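Local structure of assembly chaperone of ribosomal protein L4 (Acl4) (Chaetomium thermophilum, 5TQB) at residues B[142-153]-B[173-184]. The protein probably acts as a dedicated assembly chaperone of ribosomal protein L4, holding it through a helical TPR-type scaffold until it is built into the nascent large subunit. Residues are numbered along the deposited sequence; the frame is centred on the assembly and turned at random.
Sequences RRRLAETLCAVV and LITEATMIAPEW. With EDO (1,2-ethanediol), chain I.
R143 puts CG beside its backbone N (chi1 -72°) and then runs extended to NE, while W184 turns its indole carbon CG anti to its own N (chi1 -153°); the arginine chain thus lies over one face of the indole. R143 CD makes a CH-pi contact 3.6 Å from the centroid of the W184 six-membered ring, and the guanidinium continues almost parallel to the indole, the planes 2° apart. E183 OE1 sits at the guanidinium edge, a long salt bridge to R143 NE. At the indole's edge, W184 NE1 donates to the anti lone pair of E147 OE2 at 2.6 Å. R144 fixes that carboxylate side-on, with NE on OE1 and NH2 on OE2; OE2 thereby accepts from both R144 NH2 and W184 NE1, with a weak further bond from a bound 1,2-ethanediol. With an alanine at W184, E147 OE2 is likely to lose its indole donor and the R143 chain the flat surface it lies on.

Farther along, two antiparallel helices mesh knobs-into-holes. I180 points CD1 among R142, L145, A146 and L149, 3.7 Å from L145 CD2; L149 enters the hole formed by L173, E176, A177 and I180. Close passage at A146 and A177, CA atoms 4.8 Å apart, suits their small side chains. L173 CD1 reaches V152 CG1 at 3.6 Å. L149 CD1 packs against the end of E176, at CG and the carboxyl carbon CD, while E176 OE2 makes a salt bridge to R114. The antiparallel pairing is consistent with the helical-hairpin packing of TPR-like solenoids: helix 131-156 pairs here with helix 166-180, while L145 and V152 also touch helix 100-125 and A146 and C150 meet helix 185-197.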
ATOM      1  N   ARG B 142     -15.903 -13.125  -1.916  1.00 61.77           N
ATOM      2  CA  ARG B 142     -16.142 -12.842  -3.329  1.00 64.91           C
ATOM      3  C   ARG B 142     -15.021 -11.991  -3.917  1.00 64.82           C
ATOM      4  O   ARG B 142     -14.670 -12.134  -5.091  1.00 63.62           O
ATOM      5  CB  ARG B 142     -17.486 -12.134  -3.520  1.00 66.36           C
ATOM      6  CG  ARG B 142     -18.683 -13.065  -3.476  1.00 69.38           C
ATOM      7  CD  ARG B 142     -19.997 -12.303  -3.562  1.00 70.61           C
ATOM      8  NE  ARG B 142     -21.140 -13.207  -3.647  1.00 72.11           N
ATOM      9  CZ  ARG B 142     -22.396 -12.861  -3.378  1.00 76.11           C
ATOM     10  NH1 ARG B 142     -22.687 -11.625  -2.995  1.00 78.52           N
ATOM     11  NH2 ARG B 142     -23.364 -13.757  -3.485  1.00 77.52           N
ATOM     12  N   ARG B 143     -14.462 -11.107  -3.097  1.00 63.75           N
ATOM     13  CA  ARG B 143     -13.366 -10.255  -3.541  1.00 64.21           C
ATOM     14  C   ARG B 143     -12.090 -11.064  -3.737  1.00 62.59           C
ATOM     15  O   ARG B 143     -11.365 -10.847  -4.706  1.00 62.74           O
ATOM     16  CB  ARG B 143     -13.139  -9.111  -2.559  1.00 65.80           C
ATOM     17  CG  ARG B 143     -14.235  -8.073  -2.614  1.00 70.02           C
ATOM     18  CD  ARG B 143     -14.197  -7.150  -1.419  1.00 72.50           C
ATOM     19  NE  ARG B 143     -15.334  -6.238  -1.422  1.00 77.02           N
ATOM     20  CZ  ARG B 143     -15.633  -5.415  -0.425  1.00 78.70           C
ATOM     21  NH1 ARG B 143     -14.879  -5.393   0.665  1.00 76.36           N
ATOM     22  NH2 ARG B 143     -16.688  -4.620  -0.518  1.00 82.55           N
ATOM     23  N   ARG B 144     -11.826 -12.003  -2.830  1.00 58.38           N
ATOM     24  CA  ARG B 144     -10.669 -12.884  -2.970  1.00 58.38           C
ATOM     25  C   ARG B 144     -10.817 -13.738  -4.225  1.00 56.67           C
ATOM     26  O   ARG B 144      -9.838 -14.008  -4.927  1.00 52.02           O
ATOM     27  CB  ARG B 144     -10.513 -13.797  -1.746  1.00 61.43           C
ATOM     28  CG  ARG B 144     -10.190 -13.085  -0.428  1.00 62.83           C
ATOM     29  CD  ARG B 144      -8.861 -12.326  -0.457  1.00 62.33           C
ATOM     30  NE  ARG B 144      -9.018 -10.952  -0.934  1.00 62.21           N
ATOM     31  CZ  ARG B 144      -9.600  -9.972  -0.245  1.00 64.24           C
ATOM     32  NH1 ARG B 144     -10.106 -10.200   0.967  1.00 64.52           N
ATOM     33  NH2 ARG B 144      -9.690  -8.758  -0.773  1.00 62.40           N
ATOM     34  N   LEU B 145     -12.046 -14.175  -4.492  1.00 61.77           N
ATOM     35  CA  LEU B 145     -12.338 -14.965  -5.682  1.00 63.28           C
ATOM     36  C   LEU B 145     -12.139 -14.125  -6.935  1.00 64.58           C
ATOM     37  O   LEU B 145     -11.532 -14.582  -7.900  1.00 67.18           O
ATOM     38  CB  LEU B 145     -13.769 -15.502  -5.649  1.00 65.24           C
ATOM     39  CG  LEU B 145     -14.203 -16.282  -6.901  1.00 65.92           C
ATOM     40  CD1 LEU B 145     -13.315 -17.497  -7.126  1.00 63.44           C
ATOM     41  CD2 LEU B 145     -15.659 -16.705  -6.801  1.00 68.25           C
ATOM     42  N   ALA B 146     -12.657 -12.900  -6.913  1.00 62.72           N
ATOM     43  CA  ALA B 146     -12.535 -11.992  -8.049  1.00 62.99           C
ATOM     44  C   ALA B 146     -11.067 -11.740  -8.366  1.00 63.87           C
ATOM     45  O   ALA B 146     -10.653 -11.743  -9.532  1.00 64.04           O
ATOM     46  CB  ALA B 146     -13.241 -10.689  -7.754  1.00 63.30           C
ATOM     47  N   GLU B 147     -10.280 -11.532  -7.314  1.00 61.36           N
ATOM     48  CA  GLU B 147      -8.847 -11.327  -7.456  1.00 57.51           C
ATOM     49  C   GLU B 147      -8.162 -12.576  -8.011  1.00 54.94           C
ATOM     50  O   GLU B 147      -7.156 -12.478  -8.707  1.00 52.34           O
ATOM     51  CB  GLU B 147      -8.233 -10.943  -6.108  1.00 52.48           C
ATOM     52  CG  GLU B 147      -8.625  -9.551  -5.613  1.00 55.77           C
ATOM     53  CD  GLU B 147      -8.482  -9.392  -4.093  1.00 58.84           C
ATOM     54  OE1 GLU B 147      -7.828 -10.244  -3.453  1.00 55.21           O
ATOM     55  OE2 GLU B 147      -9.032  -8.415  -3.537  1.00 60.36           O
ATOM     56  N   THR B 148      -8.710 -13.748  -7.702  1.00 56.02           N
ATOM     57  CA  THR B 148      -8.149 -15.006  -8.185  1.00 53.78           C
ATOM     58  C   THR B 148      -8.393 -15.148  -9.684  1.00 56.73           C
ATOM     59  O   THR B 148      -7.519 -15.600 -10.431  1.00 56.41           O
ATOM     60  CB  THR B 148      -8.760 -16.213  -7.446  1.00 52.24           C
ATOM     61  OG1 THR B 148      -8.431 -16.139  -6.050  1.00 57.73           O
ATOM     62  CG2 THR B 148      -8.233 -17.521  -8.006  1.00 50.63           C
ATOM     63  N   LEU B 149      -9.584 -14.763 -10.123  1.00 56.04           N
ATOM     64  CA  LEU B 149      -9.916 -14.852 -11.533  1.00 59.75           C
ATOM     65  C   LEU B 149      -9.027 -13.875 -12.290  1.00 61.72           C
ATOM     66  O   LEU B 149      -8.494 -14.202 -13.351  1.00 63.99           O
ATOM     67  CB  LEU B 149     -11.403 -14.556 -11.755  1.00 60.92           C
ATOM     68  CG  LEU B 149     -12.357 -15.472 -10.971  1.00 62.13           C
ATOM     69  CD1 LEU B 149     -13.805 -15.095 -11.222  1.00 64.37           C
ATOM     70  CD2 LEU B 149     -12.127 -16.933 -11.299  1.00 60.88           C
ATOM     71  N   CYS B 150      -8.834 -12.693 -11.713  1.00 60.78           N
ATOM     72  CA  CYS B 150      -7.967 -11.684 -12.306  1.00 56.15           C
ATOM     73  C   CYS B 150      -6.537 -12.191 -12.375  1.00 56.69           C
ATOM     74  O   CYS B 150      -5.824 -11.929 -13.344  1.00 58.67           O
ATOM     75  CB  CYS B 150      -8.023 -10.388 -11.499  1.00 53.66           C
ATOM     76  SG  CYS B 150      -9.579  -9.460 -11.682  1.00 65.48           S
ATOM     77  N   ALA B 151      -6.113 -12.924 -11.353  1.00 56.17           N
ATOM     78  CA  ALA B 151      -4.769 -13.482 -11.363  1.00 56.31           C
ATOM     79  C   ALA B 151      -4.599 -14.430 -12.550  1.00 55.89           C
ATOM     80  O   ALA B 151      -3.542 -14.462 -13.176  1.00 61.52           O
ATOM     81  CB  ALA B 151      -4.470 -14.193 -10.066  1.00 54.34           C
ATOM     82  N   VAL B 152      -5.644 -15.191 -12.859  1.00 53.46           N
ATOM     83  CA  VAL B 152      -5.611 -16.127 -13.981  1.00 57.81           C
ATOM     84  C   VAL B 152      -5.597 -15.381 -15.319  1.00 58.72           C
ATOM     85  O   VAL B 152      -4.891 -15.774 -16.247  1.00 60.03           O
ATOM     86  CB  VAL B 152      -6.804 -17.108 -13.924  1.00 60.72           C
ATOM     87  CG1 VAL B 152      -6.814 -18.032 -15.136  1.00 63.93           C
ATOM     88  CG2 VAL B 152      -6.736 -17.930 -12.652  1.00 60.23           C
ATOM     89  N   VAL B 153      -6.375 -14.306 -15.407  1.00 59.87           N
ATOM     90  CA  VAL B 153      -6.364 -13.437 -16.579  1.00 62.17           C
ATOM     91  C   VAL B 153      -4.937 -13.026 -16.931  1.00 63.47           C
ATOM     92  O   VAL B 153      -4.536 -13.084 -18.096  1.00 66.24           O
ATOM     93  CB  VAL B 153      -7.228 -12.166 -16.351  1.00 68.17           C
ATOM     94  CG1 VAL B 153      -6.973 -11.119 -17.437  1.00 68.46           C
ATOM     95  CG2 VAL B 153      -8.711 -12.525 -16.305  1.00 67.85           C
ATOM     96  N   LEU B 173     -13.467 -14.845 -17.609  1.00 73.42           N
ATOM     97  CA  LEU B 173     -13.017 -14.537 -16.261  1.00 69.74           C
ATOM     98  C   LEU B 173     -13.492 -13.157 -15.813  1.00 67.23           C
ATOM     99  O   LEU B 173     -13.976 -13.004 -14.691  1.00 63.54           O
ATOM    100  CB  LEU B 173     -11.493 -14.644 -16.179  1.00 70.17           C
ATOM    101  CG  LEU B 173     -10.973 -16.084 -16.228  1.00 69.67           C
ATOM    102  CD1 LEU B 173      -9.522 -16.134 -16.672  1.00 69.03           C
ATOM    103  CD2 LEU B 173     -11.136 -16.739 -14.867  1.00 68.41           C
ATOM    104  N   ILE B 174     -13.377 -12.159 -16.686  1.00 69.54           N
ATOM    105  CA  ILE B 174     -13.723 -10.790 -16.303  1.00 69.27           C
ATOM    106  C   ILE B 174     -15.237 -10.567 -16.248  1.00 69.83           C
ATOM    107  O   ILE B 174     -15.705  -9.673 -15.545  1.00 70.00           O
ATOM    108  CB  ILE B 174     -13.057  -9.723 -17.217  1.00 70.18           C
ATOM    109  CG1 ILE B 174     -13.507  -9.887 -18.672  1.00 73.25           C
ATOM    110  CG2 ILE B 174     -11.538  -9.802 -17.104  1.00 65.02           C
ATOM    111  CD1 ILE B 174     -13.066  -8.752 -19.589  1.00 75.41           C
ATOM    112  N   THR B 175     -16.003 -11.371 -16.981  1.00 72.91           N
ATOM    113  CA  THR B 175     -17.463 -11.298 -16.889  1.00 73.20           C
ATOM    114  C   THR B 175     -17.928 -11.810 -15.524  1.00 71.97           C
ATOM    115  O   THR B 175     -18.759 -11.179 -14.868  1.00 73.06           O
ATOM    116  CB  THR B 175     -18.182 -12.083 -18.021  1.00 87.61           C
ATOM    117  OG1 THR B 175     -17.617 -13.394 -18.151  1.00 89.57           O
ATOM    118  CG2 THR B 175     -18.069 -11.343 -19.350  1.00 86.49           C
ATOM    119  N   GLU B 176     -17.382 -12.946 -15.094  1.00 68.21           N
ATOM    120  CA  GLU B 176     -17.697 -13.488 -13.778  1.00 73.26           C
ATOM    121  C   GLU B 176     -17.210 -12.567 -12.652  1.00 73.21           C
ATOM    122  O   GLU B 176     -17.901 -12.387 -11.653  1.00 73.67           O
ATOM    123  CB  GLU B 176     -17.095 -14.888 -13.608  1.00 79.26           C
ATOM    124  CG  GLU B 176     -17.293 -15.474 -12.204  1.00 85.53           C
ATOM    125  CD  GLU B 176     -16.732 -16.880 -12.049  1.00 89.65           C
ATOM    126  OE1 GLU B 176     -16.426 -17.523 -13.077  1.00 93.59           O
ATOM    127  OE2 GLU B 176     -16.597 -17.343 -10.894  1.00 87.61           O
ATOM    128  N   ALA B 177     -16.024 -11.986 -12.814  1.00 69.76           N
ATOM    129  CA  ALA B 177     -15.440 -11.143 -11.774  1.00 65.98           C
ATOM    130  C   ALA B 177     -16.227  -9.845 -11.576  1.00 70.03           C
ATOM    131  O   ALA B 177     -16.404  -9.391 -10.444  1.00 68.83           O
ATOM    132  CB  ALA B 177     -13.991 -10.839 -12.097  1.00 63.21           C
ATOM    133  N   THR B 178     -16.693  -9.244 -12.668  1.00 74.53           N
ATOM    134  CA  THR B 178     -17.501  -8.029 -12.573  1.00 78.71           C
ATOM    135  C   THR B 178     -18.881  -8.347 -12.005  1.00 82.07           C
ATOM    136  O   THR B 178     -19.543  -7.485 -11.427  1.00 84.58           O
ATOM    137  CB  THR B 178     -17.667  -7.327 -13.938  1.00 80.34           C
ATOM    138  OG1 THR B 178     -18.082  -8.276 -14.928  1.00 81.70           O
ATOM    139  CG2 THR B 178     -16.361  -6.682 -14.373  1.00 81.50           C
HETATM  140  N   MSE B 179     -19.311  -9.591 -12.172  1.00 81.74           N
HETATM  141  CA  MSE B 179     -20.597 -10.029 -11.655  1.00 83.32           C
HETATM  142  C   MSE B 179     -20.565 -10.161 -10.129  1.00 81.48           C
HETATM  143  O   MSE B 179     -21.497  -9.736  -9.445  1.00 82.96           O
HETATM  144  CB  MSE B 179     -20.974 -11.370 -12.282  1.00 85.65           C
HETATM  145  CG  MSE B 179     -22.408 -11.796 -12.035  1.00 90.85           C
HETATM  146 SE   MSE B 179     -22.790 -13.552 -12.793  1.00207.91          SE
HETATM  147  CE  MSE B 179     -21.555 -14.626 -11.727  1.00 96.63           C
ATOM    148  N   ILE B 180     -19.485 -10.735  -9.603  1.00 77.34           N
ATOM    149  CA  ILE B 180     -19.393 -11.048  -8.176  1.00 76.06           C
ATOM    150  C   ILE B 180     -18.833  -9.894  -7.340  1.00 75.07           C
ATOM    151  O   ILE B 180     -19.073  -9.830  -6.133  1.00 76.41           O
ATOM    152  CB  ILE B 180     -18.530 -12.311  -7.930  1.00 73.78           C
ATOM    153  CG1 ILE B 180     -17.061 -12.041  -8.282  1.00 72.77           C
ATOM    154  CG2 ILE B 180     -19.094 -13.490  -8.721  1.00 73.10           C
ATOM    155  CD1 ILE B 180     -16.130 -13.235  -8.099  1.00 70.61           C
ATOM    156  N   ALA B 181     -18.089  -8.992  -7.975  1.00 71.62           N
ATOM    157  CA  ALA B 181     -17.476  -7.875  -7.261  1.00 70.01           C
ATOM    158  C   ALA B 181     -17.380  -6.611  -8.113  1.00 74.29           C
ATOM    159  O   ALA B 181     -16.276  -6.131  -8.392  1.00 72.18           O
ATOM    160  CB  ALA B 181     -16.097  -8.274  -6.771  1.00 67.67           C
ATOM    161  N   PRO B 182     -18.536  -6.054  -8.516  1.00 78.81           N
ATOM    162  CA  PRO B 182     -18.547  -4.838  -9.340  1.00 80.46           C
ATOM    163  C   PRO B 182     -18.112  -3.595  -8.566  1.00 79.95           C
ATOM    164  O   PRO B 182     -17.898  -2.540  -9.162  1.00 81.94           O
ATOM    165  CB  PRO B 182     -20.015  -4.717  -9.755  1.00 82.32           C
ATOM    166  CG  PRO B 182     -20.763  -5.365  -8.651  1.00 81.28           C
ATOM    167  CD  PRO B 182     -19.900  -6.507  -8.189  1.00 79.67           C
ATOM    168  N   GLU B 183     -17.982  -3.729  -7.249  1.00 78.22           N
ATOM    169  CA  GLU B 183     -17.617  -2.613  -6.381  1.00 77.38           C
ATOM    170  C   GLU B 183     -16.128  -2.629  -6.042  1.00 70.02           C
ATOM    171  O   GLU B 183     -15.641  -1.756  -5.326  1.00 71.28           O
ATOM    172  CB  GLU B 183     -18.445  -2.653  -5.089  1.00 83.22           C
ATOM    173  CG  GLU B 183     -18.059  -3.756  -4.082  1.00 86.69           C
ATOM    174  CD  GLU B 183     -18.411  -5.161  -4.554  1.00 88.06           C
ATOM    175  OE1 GLU B 183     -17.577  -6.079  -4.376  1.00 85.77           O
ATOM    176  OE2 GLU B 183     -19.522  -5.349  -5.096  1.00 91.50           O
ATOM    177  N   TRP B 184     -15.415  -3.624  -6.556  1.00 65.03           N
ATOM    178  CA  TRP B 184     -14.002  -3.803  -6.258  1.00 63.02           C
ATOM    179  C   TRP B 184     -13.148  -3.232  -7.396  1.00 65.48           C
ATOM    180  O   TRP B 184     -13.327  -3.623  -8.553  1.00 66.05           O
ATOM    181  CB  TRP B 184     -13.722  -5.292  -6.088  1.00 61.92           C
ATOM    182  CG  TRP B 184     -12.570  -5.631  -5.193  1.00 61.49           C
ATOM    183  CD1 TRP B 184     -11.573  -6.523  -5.454  1.00 61.98           C
ATOM    184  CD2 TRP B 184     -12.308  -5.110  -3.883  1.00 60.13           C
ATOM    185  NE1 TRP B 184     -10.706  -6.589  -4.395  1.00 58.72           N
ATOM    186  CE2 TRP B 184     -11.132  -5.728  -3.418  1.00 60.04           C
ATOM    187  CE3 TRP B 184     -12.952  -4.180  -3.060  1.00 61.84           C
ATOM    188  CZ2 TRP B 184     -10.580  -5.443  -2.169  1.00 58.43           C
ATOM    189  CZ3 TRP B 184     -12.402  -3.898  -1.819  1.00 62.45           C
ATOM    190  CH2 TRP B 184     -11.228  -4.529  -1.387  1.00 60.46           C
TER
HETATM  191  C1  EDO I 405      -5.715  -8.654  -1.487  1.00 96.37           C
HETATM  192  O1  EDO I 405      -5.988  -7.519  -2.284  1.00 95.15           O
HETATM  193  C2  EDO I 405      -4.638  -9.477  -2.156  1.00 98.32           C
HETATM  194  O2  EDO I 405      -4.891  -9.516  -3.543  1.00100.82           O